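Local coordinates for protein SPCU (Pseudomonas aeruginosa, PDB 4AKX) that probably serves as the dedicated secretion chaperone of the type III phospholipase toxin ExoU, with which it forms a complex, at residues W40-E45 and A88-G93. Residues are numbered along the deposited sequence; the frame is centred on the assembly and turned at random.
Sequences WLFVVE and AEARDG
Strands 40-45 and 88-91 run antiparallel at 153°, their axes 4.7 Å apart at the closest point, with W40–A90 and F42–A88 as hydrogen-bonded pairs and L41–E89 as the non-hydrogen-bonded pair between them. W40 N donates to A90 O at 2.7 Å, and A90 N returns a bond to W40 O at 2.8 Å; both are bent at the hydrogen, although the donors lie nearly along the C=O axes. In the F42–A88 pair, A88 N reaches F42 O with a fairly straight N-H (163°), whereas F42 N to A88 O is weak.

W40, F42, A88 and A90 share one face of the sheet. F42, its CG anti to the carbonyl carbon (chi1 -53°), swings its ring across the strand so that A90 CB sits over one face, 4.1 Å from F42 CZ. Helix 97-118 packs on this group, L107 on F42, L103 on A88 and L100 on A90: the large ring fills space between sheet and helix, and alanine's single methyl lets both come close to the strand. W40, an equally bulky buried ring, packs on M33 and R35 of strand 31-35, and D92, in the loop just past the strand, holds R35 in a salt bridge while its OD1 lies at the indole edge, 4.1 Å from W40 CD1.

On the other face, L41, CG anti to the backbone N, lays CD2 alongside A88 O. E89 bends at chi2, folding its carboxylate back over the neighbouring strand, with OE1 4.1 Å from L41 CB. Apolar L41 suits a site against W87 and P67 of the second SPCU subunit, and V43 packs on S3 of the ExoU chain, placing strand 39-48 beside the toxin.

The chemistry thus separates by face: small and aromatic groups build the buried core, while the charge of E89, itself partly exposed, stays on the face that the second subunit touches, and backbone bonds join two inner strands of the antiparallel sheet.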
loop_
_atom_site.group_PDB
_atom_site.type_symbol
_atom_site.label_atom_id
_atom_site.label_comp_id
_atom_site.label_asym_id
_atom_site.label_seq_id
_atom_site.Cartn_x
_atom_site.Cartn_y
_atom_site.Cartn_z
ATOM N N TRP A 40 -16.798 9.908 13.962
ATOM C CA TRP A 40 -17.164 9.618 12.586
ATOM C C TRP A 40 -15.937 9.217 11.791
ATOM O O TRP A 40 -14.827 9.608 12.119
ATOM C CB TRP A 40 -17.775 10.852 11.965
ATOM C CG TRP A 40 -19.129 11.205 12.510
ATOM C CD1 TRP A 40 -19.430 11.906 13.683
ATOM C CD2 TRP A 40 -20.412 10.945 11.883
ATOM N NE1 TRP A 40 -20.792 12.066 13.818
ATOM C CE2 TRP A 40 -21.432 11.502 12.776
ATOM C CE3 TRP A 40 -20.810 10.325 10.703
ATOM C CZ2 TRP A 40 -22.774 11.413 12.491
ATOM C CZ3 TRP A 40 -22.168 10.232 10.427
ATOM C CH2 TRP A 40 -23.129 10.769 11.295
ATOM N N LEU A 41 -16.133 8.467 10.715
ATOM C CA LEU A 41 -15.060 8.024 9.877
ATOM C C LEU A 41 -15.247 8.647 8.502
ATOM O O LEU A 41 -16.209 8.288 7.808
ATOM C CB LEU A 41 -15.172 6.516 9.735
ATOM C CG LEU A 41 -13.968 5.616 9.454
ATOM C CD1 LEU A 41 -14.434 4.232 9.036
ATOM C CD2 LEU A 41 -13.103 6.190 8.382
ATOM N N PHE A 42 -14.363 9.579 8.097
ATOM C CA PHE A 42 -14.459 10.137 6.730
ATOM C C PHE A 42 -13.623 9.291 5.814
ATOM O O PHE A 42 -12.546 8.851 6.207
ATOM C CB PHE A 42 -14.009 11.608 6.613
ATOM C CG PHE A 42 -14.694 12.548 7.576
ATOM C CD1 PHE A 42 -15.894 12.209 8.189
ATOM C CD2 PHE A 42 -14.134 13.790 7.860
ATOM C CE1 PHE A 42 -16.491 13.057 9.093
ATOM C CE2 PHE A 42 -14.743 14.642 8.757
ATOM C CZ PHE A 42 -15.918 14.266 9.374
ATOM N N VAL A 43 -14.098 9.123 4.581
ATOM C CA VAL A 43 -13.518 8.200 3.619
ATOM C C VAL A 43 -13.724 8.752 2.214
ATOM O O VAL A 43 -14.777 9.292 1.891
ATOM C CB VAL A 43 -14.265 6.849 3.635
ATOM C CG1 VAL A 43 -13.794 5.963 2.501
ATOM C CG2 VAL A 43 -14.112 6.146 4.965
ATOM N N VAL A 44 -12.739 8.563 1.357
ATOM C CA VAL A 44 -12.865 8.948 -0.031
ATOM C C VAL A 44 -12.424 7.769 -0.910
ATOM O O VAL A 44 -11.495 7.031 -0.582
ATOM C CB VAL A 44 -12.092 10.248 -0.303
ATOM C CG1 VAL A 44 -11.793 10.425 -1.777
ATOM C CG2 VAL A 44 -12.912 11.410 0.195
ATOM N N GLU A 45 -13.153 7.554 -1.984
ATOM C CA GLU A 45 -13.019 6.367 -2.767
ATOM C C GLU A 45 -12.151 6.724 -3.969
ATOM O O GLU A 45 -12.280 7.803 -4.534
ATOM C CB GLU A 45 -14.414 5.906 -3.195
ATOM C CG GLU A 45 -14.440 4.688 -4.110
ATOM C CD GLU A 45 -14.719 5.004 -5.588
ATOM O OE1 GLU A 45 -15.255 6.088 -5.911
ATOM O OE2 GLU A 45 -14.420 4.143 -6.440
ATOM N N ALA A 88 -9.881 9.047 7.121
ATOM C CA ALA A 88 -9.410 9.601 8.391
ATOM C C ALA A 88 -10.484 9.362 9.381
ATOM O O ALA A 88 -11.586 8.986 9.012
ATOM C CB ALA A 88 -9.140 11.098 8.279
ATOM N N GLU A 89 -10.195 9.667 10.629
ATOM C CA GLU A 89 -11.056 9.309 11.725
ATOM C C GLU A 89 -11.249 10.537 12.569
ATOM O O GLU A 89 -10.311 11.039 13.180
ATOM C CB GLU A 89 -10.381 8.204 12.540
ATOM C CG GLU A 89 -10.904 8.014 13.945
ATOM C CD GLU A 89 -12.376 7.654 13.973
ATOM O OE1 GLU A 89 -13.046 7.875 12.936
ATOM O OE2 GLU A 89 -12.862 7.154 15.024
ATOM N N ALA A 90 -12.463 11.055 12.569
ATOM C CA ALA A 90 -12.798 12.207 13.405
ATOM C C ALA A 90 -13.469 11.764 14.686
ATOM O O ALA A 90 -14.525 11.127 14.649
ATOM C CB ALA A 90 -13.705 13.141 12.649
ATOM N N ARG A 91 -12.846 12.082 15.817
ATOM C CA ARG A 91 -13.419 11.740 17.124
ATOM C C ARG A 91 -14.293 12.865 17.636
ATOM O O ARG A 91 -14.022 14.035 17.368
ATOM C CB ARG A 91 -12.323 11.432 18.155
ATOM C CG ARG A 91 -11.608 10.059 17.915
ATOM C CD ARG A 91 -10.595 9.825 19.024
ATOM N NE ARG A 91 -9.249 10.343 18.678
ATOM C CZ ARG A 91 -8.318 10.672 19.577
ATOM N NH1 ARG A 91 -8.577 10.564 20.893
ATOM N NH2 ARG A 91 -7.127 11.125 19.157
ATOM N N ASP A 92 -15.345 12.505 18.369
ATOM C CA ASP A 92 -16.056 13.468 19.212
ATOM C C ASP A 92 -15.140 13.862 20.375
ATOM O O ASP A 92 -14.202 13.132 20.719
ATOM C CB ASP A 92 -17.382 12.890 19.732
ATOM C CG ASP A 92 -18.309 12.414 18.608
ATOM O OD1 ASP A 92 -18.050 12.731 17.423
ATOM O OD2 ASP A 92 -19.303 11.718 18.917
ATOM N N GLY A 93 -15.400 15.020 20.963
ATOM C CA GLY A 93 -14.455 15.609 21.891
ATOM C C GLY A 93 -13.305 16.199 21.110
ATOM O O GLY A 93 -13.429 17.272 20.535
#